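Local coordinates for uncharacterized protein (Pyrococcus horikoshii, PDB 2P8T) that is of unknown function but may bind ATP and have aminoacyl-tRNA ligase activity, at residues T16-L21 with A179-Y184; V101-P106 with I155-D160. All blocks are in the same frame, centred on the assembly; numbering follows the deposited sequence.

Contact 1 of 2, residues T16-L21 with A179-Y184; sequences TVEDVL and AIHVAY
Glu18 reaches across from helix 17-26 to His181 on helix 172-187, and its side chain meets something at almost every atom. Glu18 CB lies 4.1 Å from Ile180 CG2. Glu18 CG rests against the backbone of the opposite helix, 3.7 Å from His181 CA; there the chain bends (chi2 87°) and swings CD toward the imidazole. At the tip, Glu18 OE2 accepts a nearly straight hydrogen bond from His181 ND1 (2.8 Å, 173° at the hydrogen). The oxygen sits in the ring plane at its edge, whereas the N-H comes from above the carboxylate plane. Phe120 stacks on the same imidazole. An alanine in place of Glu18 would probably leave His181 ND1 without this acceptor and its ring freer to turn. Beside this bond, Val17 CG1 lies over one face of the Tyr184 ring, a CH-pi contact 3.9 Å from the centroid, and Leu21 CB packs 3.7 Å from Ile180 CG2. Thr16 and Asp19 form a capping box at the start of helix 17-26. The whole is a steep helix-helix crossing, with segment axes 9.4 Å apart at 105°, in which a His-carboxylate hydrogen bond flanks an apolar seam between the helix-turn-helix-clan region and the DUF4443 region.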
loop_
_atom_site.group_PDB
_atom_site.type_symbol
_atom_site.label_atom_id
_atom_site.label_comp_id
_atom_site.label_asym_id
_atom_site.label_seq_id
_atom_site.Cartn_x
_atom_site.Cartn_y
_atom_site.Cartn_z
ATOM N N THR A 16 4.365 3.730 12.450
ATOM C CA THR A 16 3.217 2.826 12.499
ATOM C C THR A 16 3.472 1.552 11.678
ATOM O O THR A 16 4.438 1.494 10.930
ATOM C CB THR A 16 1.956 3.540 11.955
ATOM O OG1 THR A 16 2.138 3.816 10.562
ATOM C CG2 THR A 16 1.753 4.879 12.676
ATOM N N VAL A 17 2.605 0.540 11.826
ATOM C CA VAL A 17 2.684 -0.666 10.982
ATOM C C VAL A 17 2.594 -0.282 9.491
ATOM O O VAL A 17 3.228 -0.913 8.643
ATOM C CB VAL A 17 1.630 -1.746 11.387
ATOM C CG1 VAL A 17 0.212 -1.267 11.099
ATOM C CG2 VAL A 17 1.891 -3.076 10.703
ATOM N N GLU A 18 1.857 0.788 9.184
ATOM C CA GLU A 18 1.715 1.222 7.803
ATOM C C GLU A 18 3.040 1.752 7.300
ATOM O O GLU A 18 3.368 1.569 6.145
ATOM C CB GLU A 18 0.609 2.282 7.646
ATOM C CG GLU A 18 -0.804 1.721 7.786
ATOM C CD GLU A 18 -1.306 1.665 9.211
ATOM O OE1 GLU A 18 -0.582 2.138 10.117
ATOM O OE2 GLU A 18 -2.436 1.161 9.421
ATOM N N ASP A 19 3.807 2.413 8.177
ATOM C CA ASP A 19 5.145 2.860 7.814
ATOM C C ASP A 19 6.076 1.662 7.583
ATOM O O ASP A 19 6.878 1.682 6.661
ATOM C CB ASP A 19 5.744 3.774 8.901
ATOM C CG ASP A 19 4.954 5.058 9.105
ATOM O OD1 ASP A 19 4.553 5.712 8.101
ATOM O OD2 ASP A 19 4.747 5.422 10.282
ATOM N N VAL A 20 5.980 0.636 8.425
ATOM C CA VAL A 20 6.789 -0.588 8.259
ATOM C C VAL A 20 6.444 -1.181 6.901
ATOM O O VAL A 20 7.340 -1.392 6.067
ATOM C CB VAL A 20 6.534 -1.634 9.366
ATOM C CG1 VAL A 20 7.346 -2.934 9.121
ATOM C CG2 VAL A 20 6.826 -1.049 10.770
ATOM N N LEU A 21 5.150 -1.386 6.651
ATOM C CA LEU A 21 4.734 -1.972 5.362
ATOM C C LEU A 21 5.220 -1.142 4.178
ATOM O O LEU A 21 5.746 -1.695 3.210
ATOM C CB LEU A 21 3.221 -2.203 5.298
ATOM C CG LEU A 21 2.621 -3.214 6.284
ATOM C CD1 LEU A 21 1.123 -3.031 6.453
ATOM C CD2 LEU A 21 2.971 -4.631 5.864
ATOM N N ALA A 179 -3.495 4.250 1.329
ATOM C CA ALA A 179 -3.781 2.985 0.605
ATOM C C ALA A 179 -3.304 1.772 1.425
ATOM O O ALA A 179 -4.019 0.769 1.547
ATOM C CB ALA A 179 -3.132 3.008 -0.790
ATOM N N ILE A 180 -2.106 1.873 2.003
ATOM C CA ILE A 180 -1.575 0.800 2.845
ATOM C C ILE A 180 -2.454 0.613 4.086
ATOM O O ILE A 180 -2.713 -0.504 4.504
ATOM C CB ILE A 180 -0.076 1.014 3.184
ATOM C CG1 ILE A 180 0.748 0.884 1.903
ATOM C CG2 ILE A 180 0.402 -0.031 4.240
ATOM C CD1 ILE A 180 2.209 1.284 2.024
ATOM N N HIS A 181 -2.955 1.712 4.651
ATOM C CA HIS A 181 -3.873 1.581 5.788
ATOM C C HIS A 181 -5.100 0.714 5.427
ATOM O O HIS A 181 -5.481 -0.165 6.175
ATOM C CB HIS A 181 -4.306 2.966 6.266
ATOM C CG HIS A 181 -5.238 2.927 7.434
ATOM N ND1 HIS A 181 -4.897 2.341 8.633
ATOM C CD2 HIS A 181 -6.503 3.380 7.579
ATOM C CE1 HIS A 181 -5.914 2.441 9.474
ATOM N NE2 HIS A 181 -6.897 3.076 8.860
ATOM N N VAL A 182 -5.708 0.976 4.267
ATOM C CA VAL A 182 -6.864 0.190 3.795
ATOM C C VAL A 182 -6.490 -1.277 3.557
ATOM O O VAL A 182 -7.201 -2.206 3.973
ATOM C CB VAL A 182 -7.517 0.826 2.520
ATOM C CG1 VAL A 182 -8.707 -0.016 2.045
ATOM C CG2 VAL A 182 -7.949 2.300 2.787
ATOM N N ALA A 183 -5.338 -1.487 2.907
ATOM C CA ALA A 183 -4.794 -2.826 2.693
ATOM C C ALA A 183 -4.637 -3.585 4.004
ATOM O O ALA A 183 -5.049 -4.772 4.134
ATOM C CB ALA A 183 -3.456 -2.710 1.980
ATOM N N TYR A 184 -4.048 -2.895 4.985
ATOM C CA TYR A 184 -3.873 -3.466 6.325
ATOM C C TYR A 184 -5.198 -3.847 7.002
ATOM O O TYR A 184 -5.301 -4.938 7.583
ATOM C CB TYR A 184 -3.055 -2.522 7.204
ATOM C CG TYR A 184 -2.789 -3.092 8.582
ATOM C CD1 TYR A 184 -2.014 -4.236 8.740
ATOM C CD2 TYR A 184 -3.327 -2.492 9.720
ATOM C CE1 TYR A 184 -1.776 -4.788 10.001
ATOM C CE2 TYR A 184 -3.096 -3.041 10.996
ATOM C CZ TYR A 184 -2.322 -4.189 11.114
ATOM O OH TYR A 184 -2.072 -4.737 12.362
#

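Contact 2 of 2, residues V101-P106 with I155-D160; sequences VVKNPP and IVDYED
Val101, near the end of strand 95-102, supplies the apolar part of this contact, pushing both methyl groups into the bend of the loop 155-160. Val101 CG1, anti to the backbone N (chi1 178°), lies 3.8 Å from Tyr158 CB, and the two side chains cross at about a right angle. Val101 CG2 lies 4.1 Å from Ile155 CG2 and also borders Tyr158 CB. It is the CB of Tyr158 that touches the valine, while the side chain packs on Ile135 of strand 134-136.

Between these apolar touches the same methyls press on backbone oxygens. Val101 CG2 is 3.6 Å from Val156 O, and Val101 CG1 is equally close to Asp157 O. The latter oxygen is buried here and has no polar partner in the model.

The charged part belongs to Lys103 and Asp157. The lysine chain bends at chi2 (145°) and then runs extended, bringing Lys103 NZ to Asp157 OD2 at 2.9 Å in a hydrogen-bonded salt bridge. The ammonium approaches on the syn side, 30° out of the carboxylate plane, and Lys103 CE also lies 3.5 Å from Asp157 OD2. NZ donates as well to the carbonyl oxygens of Leu81 and Phe84, the former its strongest polar partner, so the amine is gripped by three oxygens.

Chemically, the contact couples a small hydrophobic touch with an ion pair: the valine packs against the bend while the lysine joins an exposed loop aspartate to the backbone of Leu81 and Phe84, and the neighbouring carbonyls probably help to stabilise its positive charge.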
loop_
_atom_site.group_PDB
_atom_site.type_symbol
_atom_site.label_atom_id
_atom_site.label_comp_id
_atom_site.label_asym_id
_atom_site.label_seq_id
_atom_site.Cartn_x
_atom_site.Cartn_y
_atom_site.Cartn_z
ATOM N N VAL A 101 -3.951 -3.791 -5.362
ATOM C CA VAL A 101 -4.864 -4.922 -5.492
ATOM C C VAL A 101 -4.705 -5.755 -4.233
ATOM O O VAL A 101 -3.568 -6.070 -3.822
ATOM C CB VAL A 101 -4.526 -5.807 -6.717
ATOM C CG1 VAL A 101 -5.462 -7.032 -6.814
ATOM C CG2 VAL A 101 -4.543 -4.999 -7.995
ATOM N N VAL A 102 -5.831 -6.101 -3.622
ATOM C CA VAL A 102 -5.848 -7.021 -2.477
ATOM C C VAL A 102 -6.385 -8.377 -2.952
ATOM O O VAL A 102 -7.521 -8.487 -3.420
ATOM C CB VAL A 102 -6.727 -6.498 -1.323
ATOM C CG1 VAL A 102 -6.679 -7.458 -0.146
ATOM C CG2 VAL A 102 -6.272 -5.103 -0.895
ATOM N N LYS A 103 -5.544 -9.401 -2.823
ATOM C CA LYS A 103 -5.833 -10.718 -3.347
ATOM C C LYS A 103 -6.663 -11.494 -2.362
ATOM O O LYS A 103 -6.430 -11.413 -1.162
ATOM C CB LYS A 103 -4.523 -11.445 -3.690
ATOM C CG LYS A 103 -3.836 -10.808 -4.888
ATOM C CD LYS A 103 -2.318 -10.836 -4.813
ATOM C CE LYS A 103 -1.733 -10.300 -6.110
ATOM N NZ LYS A 103 -0.243 -10.223 -6.130
ATOM N N ASN A 104 -7.633 -12.244 -2.884
ATOM C CA ASN A 104 -8.635 -12.967 -2.081
ATOM C C ASN A 104 -9.070 -12.218 -0.812
ATOM O O ASN A 104 -8.831 -12.703 0.298
ATOM C CB ASN A 104 -8.177 -14.416 -1.766
ATOM C CG ASN A 104 -9.252 -15.231 -1.004
ATOM O OD1 ASN A 104 -10.434 -15.217 -1.365
ATOM N ND2 ASN A 104 -8.835 -15.919 0.059
ATOM N N PRO A 105 -9.712 -11.032 -0.973
ATOM C CA PRO A 105 -10.092 -10.201 0.165
ATOM C C PRO A 105 -11.251 -10.802 0.948
ATOM O O PRO A 105 -11.971 -11.656 0.419
ATOM C CB PRO A 105 -10.547 -8.893 -0.497
ATOM C CG PRO A 105 -11.065 -9.339 -1.836
ATOM C CD PRO A 105 -10.123 -10.415 -2.252
ATOM N N PRO A 106 -11.449 -10.356 2.199
ATOM C CA PRO A 106 -12.685 -10.763 2.875
ATOM C C PRO A 106 -13.768 -9.864 2.313
ATOM O O PRO A 106 -13.467 -8.985 1.496
ATOM C CB PRO A 106 -12.415 -10.419 4.337
ATOM C CG PRO A 106 -11.477 -9.241 4.264
ATOM C CD PRO A 106 -10.628 -9.446 3.025
ATOM N N ILE A 155 -3.540 -0.226 -13.765
ATOM C CA ILE A 155 -3.711 -1.244 -12.749
ATOM C C ILE A 155 -3.582 -2.627 -13.393
ATOM O O ILE A 155 -4.235 -2.929 -14.403
ATOM C CB ILE A 155 -5.039 -1.069 -11.983
ATOM C CG1 ILE A 155 -5.037 0.288 -11.260
ATOM C CG2 ILE A 155 -5.228 -2.191 -10.945
ATOM C CD1 ILE A 155 -6.400 0.728 -10.734
ATOM N N VAL A 156 -2.713 -3.441 -12.809
ATOM C CA VAL A 156 -2.397 -4.771 -13.327
ATOM C C VAL A 156 -2.411 -5.768 -12.170
ATOM O O VAL A 156 -2.673 -5.386 -11.021
ATOM C CB VAL A 156 -1.002 -4.779 -14.044
ATOM C CG1 VAL A 156 -0.985 -3.801 -15.214
ATOM C CG2 VAL A 156 0.142 -4.414 -13.073
ATOM N N ASP A 157 -2.127 -7.038 -12.460
ATOM C CA ASP A 157 -1.996 -8.055 -11.407
ATOM C C ASP A 157 -3.284 -8.246 -10.582
ATOM O O ASP A 157 -3.242 -8.310 -9.347
ATOM C CB ASP A 157 -0.792 -7.735 -10.495
ATOM C CG ASP A 157 -0.402 -8.904 -9.588
ATOM O OD1 ASP A 157 -0.724 -10.073 -9.926
ATOM O OD2 ASP A 157 0.236 -8.658 -8.539
ATOM N N TYR A 158 -4.429 -8.344 -11.258
ATOM C CA TYR A 158 -5.699 -8.664 -10.571
ATOM C C TYR A 158 -6.479 -9.819 -11.231
ATOM O O TYR A 158 -6.307 -10.109 -12.420
ATOM C CB TYR A 158 -6.608 -7.428 -10.432
ATOM C CG TYR A 158 -6.970 -6.796 -11.754
ATOM C CD1 TYR A 158 -8.026 -7.285 -12.525
ATOM C CD2 TYR A 158 -6.237 -5.715 -12.250
ATOM C CE1 TYR A 158 -8.341 -6.713 -13.763
ATOM C CE2 TYR A 158 -6.555 -5.131 -13.474
ATOM C CZ TYR A 158 -7.603 -5.632 -14.220
ATOM O OH TYR A 158 -7.896 -5.061 -15.435
ATOM N N GLU A 159 -7.351 -10.442 -10.449
ATOM C CA GLU A 159 -8.209 -11.532 -10.924
ATOM C C GLU A 159 -9.575 -11.367 -10.297
ATOM O O GLU A 159 -9.709 -10.681 -9.278
ATOM C CB GLU A 159 -7.641 -12.895 -10.500
ATOM C CG GLU A 159 -6.317 -13.288 -11.127
ATOM C CD GLU A 159 -5.920 -14.729 -10.825
ATOM O OE1 GLU A 159 -6.746 -15.492 -10.255
ATOM O OE2 GLU A 159 -4.774 -15.107 -11.161
ATOM N N ASP A 160 -10.582 -12.013 -10.889
ATOM C CA ASP A 160 -11.938 -12.027 -10.344
ATOM C C ASP A 160 -11.971 -12.215 -8.838
ATOM O O ASP A 160 -11.357 -13.139 -8.290
ATOM C CB ASP A 160 -12.788 -13.128 -11.007
ATOM C CG ASP A 160 -13.305 -12.728 -12.376
ATOM O OD1 ASP A 160 -13.012 -11.598 -12.825
ATOM O OD2 ASP A 160 -14.015 -13.548 -13.012
#

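In the fold
Two contacts between distant parts of one chain are nested, one inside the other. From the N terminus, helix 17-26 waits for its partner until helix 172-187, so contact 1 closes a loop of 157 intervening residues. Contact 2 is nested within it, closing a shorter loop of 48 residues from the end of strand 95-102 to the loop between helix 149-154 and strand 163-168. Their centres lie about 17 Å apart, and their nearest atoms, about 4 Å apart, do not touch. Contact 1 joins the N-terminal region to helix 172-187, which packs on the five-stranded antiparallel sheet; contact 2 ties one strand of that sheet to a connecting loop.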